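Local coordinates for agmatinase (Burkholderia thailandensis, PDB 4DZ4), which probably hydrolyses agmatine to putrescine and urea, using two manganese ions per subunit, as a member of the arginase family, at residues P18-S23 against D45-V50; V49-V54 against L96-Y101. One frame throughout, in Å; residues are numbered along the deposited sequence.

Contact 1. Residues P18-S23 against D45-V50; sequences PSVYGS and DGVDVV
The side chains of Y21 and D48 cross at about a right angle, and the planes of the phenol ring and the carboxylate are 62° apart. Segment 45-50 puts no atom within 4.5 Å of any ring carbon, so neither ring face is stacked by it; the hydroxyl alone comes near, Y21 OH lying 4.0 Å from D48 OD2, too far for a direct bond. An ST turn holds the base of this arm: Y21 N donates to S19 OG at 3.0 Å, and the loop that contains it lies against the lead-in to strand 49-54 of the arginase-family sheet. With Y21 CG beside its own backbone N (chi1 -67°), the ring extends toward segment 45-50, which its hydroxyl end approaches although the root of the side chain does not point there.

D48 OD2 is already engaged by the backbone N of A97 and by a salt bridge to K320 of helix 300-323, while Y21 also packs on A97 and K320. Next to this polar pair, V20 supplies the apolar part. Its CG1 meets V47 CG2 at 4.3 Å, and its CG2 is 4.2 Å from the carbonyl G46 O. With just 136 Å² buried over both sides, the evidence describes a light surface contact, away from the metal site. A single water links the flat groups: it donates to D48 OD1 at 2.9 Å and makes a weak bond of 3.3 Å with Y21 OH.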
ATOM      1  N   PRO B  18      37.304 -12.485   0.380  1.00 19.42           N
ATOM      2  CA  PRO B  18      38.137 -13.348   1.207  1.00 19.98           C
ATOM      3  C   PRO B  18      38.553 -12.719   2.547  1.00 19.95           C
ATOM      4  O   PRO B  18      38.922 -13.453   3.451  1.00 21.32           O
ATOM      5  CB  PRO B  18      39.388 -13.565   0.341  1.00 20.99           C
ATOM      6  CG  PRO B  18      39.426 -12.377  -0.572  1.00 20.75           C
ATOM      7  CD  PRO B  18      37.988 -12.025  -0.844  1.00 19.80           C
ATOM      8  N   SER B  19      38.534 -11.391   2.654  1.00 19.25           N
ATOM      9  CA  SER B  19      38.973 -10.666   3.859  1.00 18.64           C
ATOM     10  C   SER B  19      37.790  -9.933   4.469  1.00 17.92           C
ATOM     11  O   SER B  19      36.835  -9.616   3.758  1.00 16.80           O
ATOM     12  CB  SER B  19      40.064  -9.649   3.492  1.00 19.27           C
ATOM     13  OG  SER B  19      40.249  -8.622   4.466  1.00 18.72           O
ATOM     14  N   VAL B  20      37.888  -9.660   5.775  1.00 18.06           N
ATOM     15  CA  VAL B  20      36.875  -8.844   6.476  1.00 17.72           C
ATOM     16  C   VAL B  20      36.921  -7.369   6.093  1.00 17.88           C
ATOM     17  O   VAL B  20      35.935  -6.663   6.292  1.00 18.02           O
ATOM     18  CB  VAL B  20      36.983  -8.967   8.029  1.00 18.45           C
ATOM     19  CG1 VAL B  20      36.585 -10.372   8.474  1.00 20.28           C
ATOM     20  CG2 VAL B  20      38.356  -8.567   8.546  1.00 18.93           C
ATOM     21  N   TYR B  21      38.052  -6.911   5.548  1.00 18.03           N
ATOM     22  CA  TYR B  21      38.233  -5.527   5.103  1.00 18.00           C
ATOM     23  C   TYR B  21      37.839  -5.311   3.656  1.00 18.39           C
ATOM     24  O   TYR B  21      37.925  -6.239   2.847  1.00 18.69           O
ATOM     25  CB  TYR B  21      39.704  -5.134   5.252  1.00 18.69           C
ATOM     26  CG  TYR B  21      40.113  -5.080   6.696  1.00 18.54           C
ATOM     27  CD1 TYR B  21      39.708  -4.025   7.509  1.00 18.45           C
ATOM     28  CD2 TYR B  21      40.894  -6.084   7.261  1.00 18.58           C
ATOM     29  CE1 TYR B  21      40.063  -3.972   8.847  1.00 18.58           C
ATOM     30  CE2 TYR B  21      41.265  -6.024   8.587  1.00 18.97           C
ATOM     31  CZ  TYR B  21      40.834  -4.972   9.382  1.00 19.18           C
ATOM     32  OH  TYR B  21      41.217  -4.915  10.705  1.00 19.79           O
ATOM     33  N   GLY B  22      37.389  -4.092   3.353  1.00 18.36           N
ATOM     34  CA  GLY B  22      37.209  -3.636   1.973  1.00 19.07           C
ATOM     35  C   GLY B  22      35.793  -3.730   1.461  1.00 19.00           C
ATOM     36  O   GLY B  22      35.024  -4.560   1.918  1.00 18.59           O
ATOM     37  N   SER B  23      35.452  -2.860   0.509  1.00 19.59           N
ATOM     38  CA  SER B  23      34.168  -2.920  -0.186  1.00 19.31           C
ATOM     39  C   SER B  23      34.358  -3.511  -1.569  1.00 19.50           C
ATOM     40  O   SER B  23      35.485  -3.594  -2.076  1.00 19.60           O
ATOM     41  CB  SER B  23      33.579  -1.529  -0.332  1.00 19.81           C
ATOM     42  OG  SER B  23      33.376  -0.952   0.942  1.00 19.76           O
ATOM     43  N   ASP B  45      37.414 -13.811  14.590  1.00 24.34           N
ATOM     44  CA  ASP B  45      38.818 -13.396  14.685  1.00 25.75           C
ATOM     45  C   ASP B  45      39.116 -12.174  13.827  1.00 24.60           C
ATOM     46  O   ASP B  45      38.785 -12.136  12.630  1.00 25.21           O
ATOM     47  CB  ASP B  45      39.758 -14.533  14.272  1.00 28.06           C
ATOM     48  CG  ASP B  45      39.959 -15.561  15.367  1.00 31.07           C
ATOM     49  OD1 ASP B  45      39.451 -15.372  16.498  1.00 31.74           O
ATOM     50  OD2 ASP B  45      40.656 -16.567  15.090  1.00 32.75           O
ATOM     51  N   GLY B  46      39.744 -11.181  14.443  1.00 24.35           N
ATOM     52  CA  GLY B  46      40.144  -9.956  13.750  1.00 23.09           C
ATOM     53  C   GLY B  46      38.977  -9.024  13.448  1.00 21.84           C
ATOM     54  O   GLY B  46      39.134  -8.103  12.649  1.00 22.01           O
ATOM     55  N   VAL B  47      37.818  -9.265  14.065  1.00 20.36           N
ATOM     56  CA  VAL B  47      36.612  -8.454  13.798  1.00 18.31           C
ATOM     57  C   VAL B  47      36.464  -7.325  14.813  1.00 17.92           C
ATOM     58  O   VAL B  47      36.576  -7.535  16.008  1.00 18.05           O
ATOM     59  CB  VAL B  47      35.336  -9.321  13.769  1.00 17.79           C
ATOM     60  CG1 VAL B  47      34.071  -8.447  13.700  1.00 17.00           C
ATOM     61  CG2 VAL B  47      35.379 -10.278  12.588  1.00 17.62           C
ATOM     62  N   ASP B  48      36.180  -6.120  14.326  1.00 16.91           N
ATOM     63  CA  ASP B  48      35.998  -4.952  15.200  1.00 16.72           C
ATOM     64  C   ASP B  48      34.545  -4.754  15.626  1.00 15.59           C
ATOM     65  O   ASP B  48      34.263  -4.386  16.771  1.00 15.63           O
ATOM     66  CB  ASP B  48      36.464  -3.673  14.488  1.00 17.12           C
ATOM     67  CG  ASP B  48      37.956  -3.694  14.142  1.00 18.08           C
ATOM     68  OD1 ASP B  48      38.757  -4.087  15.002  1.00 19.16           O
ATOM     69  OD2 ASP B  48      38.324  -3.312  13.010  1.00 18.55           O
ATOM     70  N   VAL B  49      33.632  -4.960  14.691  1.00 14.47           N
ATOM     71  CA  VAL B  49      32.198  -4.812  14.970  1.00 13.60           C
ATOM     72  C   VAL B  49      31.416  -5.951  14.341  1.00 13.03           C
ATOM     73  O   VAL B  49      31.615  -6.282  13.162  1.00 12.82           O
ATOM     74  CB  VAL B  49      31.611  -3.483  14.451  1.00 13.39           C
ATOM     75  CG1 VAL B  49      30.152  -3.361  14.886  1.00 12.75           C
ATOM     76  CG2 VAL B  49      32.431  -2.278  14.926  1.00 13.96           C
ATOM     77  N   VAL B  50      30.509  -6.525  15.133  1.00 12.52           N
ATOM     78  CA  VAL B  50      29.592  -7.563  14.650  1.00 12.34           C
ATOM     79  C   VAL B  50      28.179  -6.983  14.576  1.00 11.82           C
ATOM     80  O   VAL B  50      27.614  -6.567  15.607  1.00 11.81           O
ATOM     81  CB  VAL B  50      29.564  -8.786  15.575  1.00 12.60           C
ATOM     82  CG1 VAL B  50      28.478  -9.774  15.130  1.00 12.93           C
ATOM     83  CG2 VAL B  50      30.944  -9.451  15.563  1.00 13.53           C
TER
HETATM   84  O   HOH W   1      41.361  -4.821  14.045  1.00 29.72           O

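Contact 2. Residues V49-V54 against L96-Y101; sequences VVVSGV and LAVIDY
V51 O is approached by two groups of the neighbouring strand: Y101 N donates to it at 2.9 Å, and D100 CA adds a longer CA-H...O contact. V49 O repeats the pattern two residues earlier, taking the amide I99 N at 3.1 Å and a CA-H...O contact from V98. With V49 N donating to A97 O and V51 N to I99 O, the four bonds alternate as in a parallel ladder, pairing V49 with V98, V50 with I99 and V51 with D100; the strand directions differ by 24°.

On one face of the sheet V49 CB meets V98 CG2 at 4.1 Å, and V51 CG2 meets V98 CG1 at 4.0 Å. L313 of helix 300-323 covers V49 and V98. The other face carries V50 and I99, side by side and pointing the same way: chi1 of 66° sets I99 CG1 between its backbone N and carbonyl carbon, 4.0 Å from V50 CG2, and CD1 touches the same methyl. The other branch, V50 CG1, presses on Y101 CB at 3.5 Å, where I125 of helix 114-126 packs on both residues. Two buried polar ends find partners outside the pair: S52 OG bonds to H121, and D100 OD2 takes the backbone N of F35 and a salt bridge from R74 of helix 69-76. Since that helix lies in the connection between these adjacent parallel strands, the arrangement is a beta-alpha-beta crossover of the arginase-type alpha/beta fold.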
ATOM      1  N   VAL B  49      33.632  -4.960  14.691  1.00 14.47           N
ATOM      2  CA  VAL B  49      32.198  -4.812  14.970  1.00 13.60           C
ATOM      3  C   VAL B  49      31.416  -5.951  14.341  1.00 13.03           C
ATOM      4  O   VAL B  49      31.615  -6.282  13.162  1.00 12.82           O
ATOM      5  CB  VAL B  49      31.611  -3.483  14.451  1.00 13.39           C
ATOM      6  CG1 VAL B  49      30.152  -3.361  14.886  1.00 12.75           C
ATOM      7  CG2 VAL B  49      32.431  -2.278  14.926  1.00 13.96           C
ATOM      8  N   VAL B  50      30.509  -6.525  15.133  1.00 12.52           N
ATOM      9  CA  VAL B  50      29.592  -7.563  14.650  1.00 12.34           C
ATOM     10  C   VAL B  50      28.179  -6.983  14.576  1.00 11.82           C
ATOM     11  O   VAL B  50      27.614  -6.567  15.607  1.00 11.81           O
ATOM     12  CB  VAL B  50      29.564  -8.786  15.575  1.00 12.60           C
ATOM     13  CG1 VAL B  50      28.478  -9.774  15.130  1.00 12.93           C
ATOM     14  CG2 VAL B  50      30.944  -9.451  15.563  1.00 13.53           C
ATOM     15  N   VAL B  51      27.620  -6.985  13.370  1.00 11.38           N
ATOM     16  CA  VAL B  51      26.201  -6.658  13.176  1.00 10.83           C
ATOM     17  C   VAL B  51      25.418  -7.971  13.270  1.00 10.74           C
ATOM     18  O   VAL B  51      25.806  -8.959  12.619  1.00 11.20           O
ATOM     19  CB  VAL B  51      25.950  -6.004  11.790  1.00 10.79           C
ATOM     20  CG1 VAL B  51      24.461  -5.664  11.610  1.00 10.46           C
ATOM     21  CG2 VAL B  51      26.764  -4.720  11.682  1.00 10.89           C
ATOM     22  N   SER B  52      24.316  -7.995  14.030  1.00 10.15           N
ATOM     23  CA  SER B  52      23.496  -9.201  14.072  1.00 10.09           C
ATOM     24  C   SER B  52      22.064  -8.768  14.286  1.00  9.73           C
ATOM     25  O   SER B  52      21.828  -7.631  14.717  1.00  9.83           O
ATOM     26  CB  SER B  52      23.952 -10.167  15.183  1.00 10.58           C
ATOM     27  OG  SER B  52      23.666  -9.652  16.482  1.00 10.68           O
ATOM     28  N   GLY B  53      21.133  -9.655  13.975  1.00  9.17           N
ATOM     29  CA  GLY B  53      19.709  -9.354  14.186  1.00  9.05           C
ATOM     30  C   GLY B  53      19.147 -10.157  15.361  1.00  9.21           C
ATOM     31  O   GLY B  53      19.581 -11.288  15.634  1.00  9.73           O
ATOM     32  N   VAL B  54      18.166  -9.582  16.054  1.00  9.13           N
ATOM     33  CA  VAL B  54      17.384 -10.334  17.050  1.00  9.24           C
ATOM     34  C   VAL B  54      15.921 -10.131  16.665  1.00  9.25           C
ATOM     35  O   VAL B  54      15.364  -9.069  16.926  1.00  8.97           O
ATOM     36  CB  VAL B  54      17.623  -9.870  18.525  1.00  9.43           C
ATOM     37  CG1 VAL B  54      16.816 -10.752  19.465  1.00  9.48           C
ATOM     38  CG2 VAL B  54      19.104  -9.977  18.910  1.00  9.73           C
ATOM     39  N   LEU B  96      38.130  -0.638   9.343  1.00 17.58           N
ATOM     40  CA  LEU B  96      37.277  -1.182  10.390  1.00 16.34           C
ATOM     41  C   LEU B  96      36.673  -2.485   9.871  1.00 15.50           C
ATOM     42  O   LEU B  96      35.996  -2.495   8.838  1.00 15.06           O
ATOM     43  CB  LEU B  96      36.122  -0.220  10.750  1.00 15.82           C
ATOM     44  CG  LEU B  96      35.217  -0.604  11.938  1.00 15.39           C
ATOM     45  CD1 LEU B  96      35.880  -0.385  13.287  1.00 15.80           C
ATOM     46  CD2 LEU B  96      33.891   0.173  11.893  1.00 14.87           C
ATOM     47  N   ALA B  97      36.910  -3.559  10.621  1.00 15.03           N
ATOM     48  CA  ALA B  97      36.510  -4.921  10.240  1.00 14.51           C
ATOM     49  C   ALA B  97      35.113  -5.182  10.822  1.00 13.60           C
ATOM     50  O   ALA B  97      34.947  -5.328  12.027  1.00 13.48           O
ATOM     51  CB  ALA B  97      37.532  -5.924  10.769  1.00 15.00           C
ATOM     52  N   VAL B  98      34.130  -5.195   9.930  1.00 13.03           N
ATOM     53  CA  VAL B  98      32.709  -5.330  10.289  1.00 12.44           C
ATOM     54  C   VAL B  98      32.141  -6.518   9.545  1.00 12.34           C
ATOM     55  O   VAL B  98      32.327  -6.616   8.326  1.00 12.82           O
ATOM     56  CB  VAL B  98      31.918  -4.070   9.893  1.00 11.98           C
ATOM     57  CG1 VAL B  98      30.448  -4.171  10.349  1.00 11.24           C
ATOM     58  CG2 VAL B  98      32.551  -2.824  10.483  1.00 12.40           C
ATOM     59  N   ILE B  99      31.448  -7.410  10.260  1.00 12.25           N
ATOM     60  CA  ILE B  99      30.795  -8.553   9.627  1.00 12.10           C
ATOM     61  C   ILE B  99      29.304  -8.548   9.956  1.00 11.67           C
ATOM     62  O   ILE B  99      28.858  -7.852  10.894  1.00 11.51           O
ATOM     63  CB  ILE B  99      31.408  -9.897  10.065  1.00 12.84           C
ATOM     64  CG1 ILE B  99      31.123 -10.133  11.580  1.00 13.09           C
ATOM     65  CG2 ILE B  99      32.895  -9.894   9.704  1.00 13.28           C
ATOM     66  CD1 ILE B  99      31.366 -11.536  12.134  1.00 14.21           C
ATOM     67  N   ASP B 100      28.549  -9.304   9.164  1.00 11.32           N
ATOM     68  CA  ASP B 100      27.147  -9.600   9.496  1.00 11.14           C
ATOM     69  C   ASP B 100      27.112 -11.084   9.927  1.00 11.92           C
ATOM     70  O   ASP B 100      27.359 -12.001   9.142  1.00 11.66           O
ATOM     71  CB  ASP B 100      26.241  -9.289   8.288  1.00 10.56           C
ATOM     72  CG  ASP B 100      24.752  -9.352   8.626  1.00 10.09           C
ATOM     73  OD1 ASP B 100      24.397 -10.096   9.556  1.00 10.01           O
ATOM     74  OD2 ASP B 100      23.954  -8.677   7.935  1.00  9.78           O
ATOM     75  N   TYR B 101      26.797 -11.280  11.198  1.00 12.23           N
ATOM     76  CA  TYR B 101      26.767 -12.572  11.876  1.00 13.41           C
ATOM     77  C   TYR B 101      25.517 -13.359  11.469  1.00 12.99           C
ATOM     78  O   TYR B 101      25.426 -14.567  11.702  1.00 13.77           O
ATOM     79  CB  TYR B 101      26.726 -12.263  13.381  1.00 14.66           C
ATOM     80  CG  TYR B 101      26.692 -13.442  14.374  1.00 16.60           C
ATOM     81  CD1 TYR B 101      27.823 -13.844  15.054  1.00 18.53           C
ATOM     82  CD2 TYR B 101      25.488 -14.102  14.650  1.00 18.12           C
ATOM     83  CE1 TYR B 101      27.766 -14.903  15.981  1.00 19.49           C
ATOM     84  CE2 TYR B 101      25.423 -15.167  15.538  1.00 18.99           C
ATOM     85  CZ  TYR B 101      26.550 -15.553  16.212  1.00 19.33           C
ATOM     86  OH  TYR B 101      26.452 -16.628  17.107  1.00 21.46           O
TER

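The centres of contacts 1 and 2 lie 9 Å apart, and the contacts share V49 and V50, where the loop entering strand 49-54 becomes the strand itself. Along the chain 18-23 comes first, then 45-54, then 96-101, so the N-terminal loop is laid beside the start of a strand that pairs afterwards with 98-103. A97 joins the two: its O lies 2.7 Å from D48 N, a probable hydrogen bond, and its CB is 3.5 Å from V20 CG2. Helix 300-323 borders both contacts. Contact 2 pairs two strands of the parallel sheet, and contact 1 sets the N-terminal loop against the residues that lead into them, away from the manganese ions.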